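Local structure of adenosylmethionine-8-amino-7-oxononanoate aminotransferase (Methanocaldococcus jannaschii, 6ZHK) at residues Ser219-His224 against Glu252-Ala257. The protein is a pyridoxal-phosphate-dependent class-III aminotransferase that probably transfers the amino group of S-adenosylmethionine to 8-amino-7-oxononanoate in biotin biosynthesis. Residues are numbered along the deposited sequence; the frame is centred on the assembly and turned at random.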
loop_
_atom_site.group_PDB
_atom_site.type_symbol
_atom_site.label_atom_id
_atom_site.label_comp_id
_atom_site.label_asym_id
_atom_site.label_seq_id
_atom_site.Cartn_x
_atom_site.Cartn_y
_atom_site.Cartn_z
ATOM N N SER A 219 -7.487 12.306 30.729
ATOM C CA SER A 219 -6.717 13.444 31.212
ATOM C C SER A 219 -5.778 13.939 30.114
ATOM O O SER A 219 -5.598 15.148 29.984
ATOM C CB SER A 219 -5.909 13.082 32.471
ATOM O OG SER A 219 -6.836 12.828 33.529
ATOM N N LEU A 220 -5.127 13.030 29.405
ATOM C CA LEU A 220 -4.236 13.459 28.327
ATOM C C LEU A 220 -5.036 14.141 27.209
ATOM O O LEU A 220 -4.595 15.156 26.697
ATOM C CB LEU A 220 -3.544 12.210 27.825
ATOM C CG LEU A 220 -2.161 12.315 27.211
ATOM C CD1 LEU A 220 -1.124 12.659 28.276
ATOM C CD2 LEU A 220 -1.835 10.961 26.615
ATOM N N ILE A 221 -6.217 13.597 26.827
ATOM C CA ILE A 221 -7.076 14.238 25.841
ATOM C C ILE A 221 -7.473 15.643 26.300
ATOM O O ILE A 221 -7.395 16.612 25.538
ATOM C CB ILE A 221 -8.292 13.338 25.476
ATOM C CG1 ILE A 221 -7.784 12.060 24.805
ATOM C CG2 ILE A 221 -9.300 14.119 24.609
ATOM C CD1 ILE A 221 -8.836 10.936 24.690
ATOM N N GLU A 222 -7.885 15.760 27.568
ATOM C CA GLU A 222 -8.282 17.057 28.086
ATOM C C GLU A 222 -7.095 18.025 28.073
ATOM O O GLU A 222 -7.257 19.187 27.730
ATOM C CB GLU A 222 -8.811 16.901 29.514
ATOM C CG GLU A 222 -10.112 16.130 29.569
ATOM C CD GLU A 222 -10.560 15.738 30.960
ATOM O OE1 GLU A 222 -9.678 15.594 31.854
ATOM O OE2 GLU A 222 -11.779 15.555 31.134
ATOM N N LYS A 223 -5.935 17.563 28.454
ATOM C CA LYS A 223 -4.765 18.420 28.528
ATOM C C LYS A 223 -4.291 18.868 27.142
ATOM O O LYS A 223 -3.987 20.040 26.994
ATOM C CB LYS A 223 -3.590 17.726 29.232
ATOM C CG LYS A 223 -2.338 18.583 29.404
ATOM C CD LYS A 223 -1.279 17.762 30.090
ATOM C CE LYS A 223 -0.097 18.526 30.656
ATOM N NZ LYS A 223 0.754 17.571 31.409
ATOM N N HIS A 224 -4.307 17.983 26.130
ATOM C CA HIS A 224 -3.630 18.308 24.874
ATOM C C HIS A 224 -4.598 18.545 23.709
ATOM O O HIS A 224 -4.143 18.723 22.591
ATOM C CB HIS A 224 -2.644 17.201 24.524
ATOM C CG HIS A 224 -1.566 17.091 25.554
ATOM N ND1 HIS A 224 -0.638 18.119 25.732
ATOM C CD2 HIS A 224 -1.254 16.109 26.425
ATOM C CE1 HIS A 224 0.206 17.771 26.685
ATOM N NE2 HIS A 224 -0.135 16.528 27.122
ATOM N N GLU A 252 -15.245 3.255 24.633
ATOM C CA GLU A 252 -16.390 4.138 24.811
ATOM C C GLU A 252 -16.001 5.401 25.580
ATOM O O GLU A 252 -16.449 6.451 25.212
ATOM C CB GLU A 252 -17.556 3.433 25.535
ATOM C CG GLU A 252 -18.097 2.242 24.751
ATOM C CD GLU A 252 -17.511 0.856 25.032
ATOM O OE1 GLU A 252 -16.294 0.709 25.330
ATOM O OE2 GLU A 252 -18.267 -0.099 24.924
ATOM N N GLY A 253 -15.233 5.299 26.662
ATOM C CA GLY A 253 -14.870 6.490 27.425
ATOM C C GLY A 253 -13.923 7.387 26.626
ATOM O O GLY A 253 -14.007 8.622 26.681
ATOM N N VAL A 254 -13.023 6.780 25.841
ATOM C CA VAL A 254 -12.147 7.612 25.011
ATOM C C VAL A 254 -12.976 8.346 23.952
ATOM O O VAL A 254 -12.846 9.543 23.746
ATOM C CB VAL A 254 -11.027 6.770 24.371
ATOM C CG1 VAL A 254 -10.309 7.564 23.285
ATOM C CG2 VAL A 254 -10.051 6.212 25.395
ATOM N N ALA A 255 -13.843 7.626 23.264
ATOM C CA ALA A 255 -14.698 8.265 22.278
ATOM C C ALA A 255 -15.485 9.414 22.895
ATOM O O ALA A 255 -15.679 10.455 22.272
ATOM C CB ALA A 255 -15.603 7.221 21.656
ATOM N N LYS A 256 -16.001 9.216 24.113
ATOM C CA LYS A 256 -16.827 10.266 24.684
ATOM C C LYS A 256 -15.928 11.469 24.960
ATOM O O LYS A 256 -16.328 12.602 24.718
ATOM C CB LYS A 256 -17.463 9.746 25.977
ATOM C CG LYS A 256 -18.216 10.756 26.843
ATOM C CD LYS A 256 -18.841 9.991 28.018
ATOM C CE LYS A 256 -19.942 10.688 28.808
ATOM N NZ LYS A 256 -19.386 11.720 29.698
ATOM N N ALA A 257 -14.713 11.213 25.457
ATOM C CA ALA A 257 -13.756 12.274 25.733
ATOM C C ALA A 257 -13.374 13.011 24.443
ATOM O O ALA A 257 -13.267 14.240 24.457
ATOM C CB ALA A 257 -12.553 11.697 26.436
#
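Ile221 reaches from the last turns of helix 211-224 to Val254 and Ala257, which lie one turn apart on helix 250-261. The contact is small, burying 132 Å² in all, and purely van der Waals. Both branches of the isoleucine take part. Its longer arm runs outward in an extended shape, CD1 anti to CA (chi2 166°), and this terminal methyl meets one methyl of each partner: CD1 lies 3.9 Å from Val254 CG1 and 4.2 Å from Ala257 CB. The shorter branch, CG2, is anti to the backbone nitrogen of Ile221 and rests 4.0 Å from Ala257 O, a plain van der Waals contact of a methyl with the backbone carbonyl oxygen.

The side chains of Ile221 and Val254 cross at about a right angle. Val254 has CG1 anti to its own backbone nitrogen (chi1 168°), which places this methyl, rather than CG2, beside the end of the isoleucine. At Ala257, where the side chain is a single methyl, the backbones of 219-224 and 252-257 come nearest, with CA of Ala257 7.0 Å from CA of Ile221.

All three touching residues are buried. Ile221 and Val254 also share Val231 of strand 228-234, so the contact joins both helices to the sheet beneath them, while Ile221 continues along the second helix to Cys258 and Asn261. Val254 in turn touches Leu214 and Met217, earlier on helix 211-224.

Helix 211-224 leads into strand 228-234, and helix 250-261 connects that strand to its parallel neighbour 265-268; such packing of neighbouring crossover helices on a mostly parallel sheet is characteristic of the large alpha/beta domain of fold-type I PLP-dependent aminotransferases.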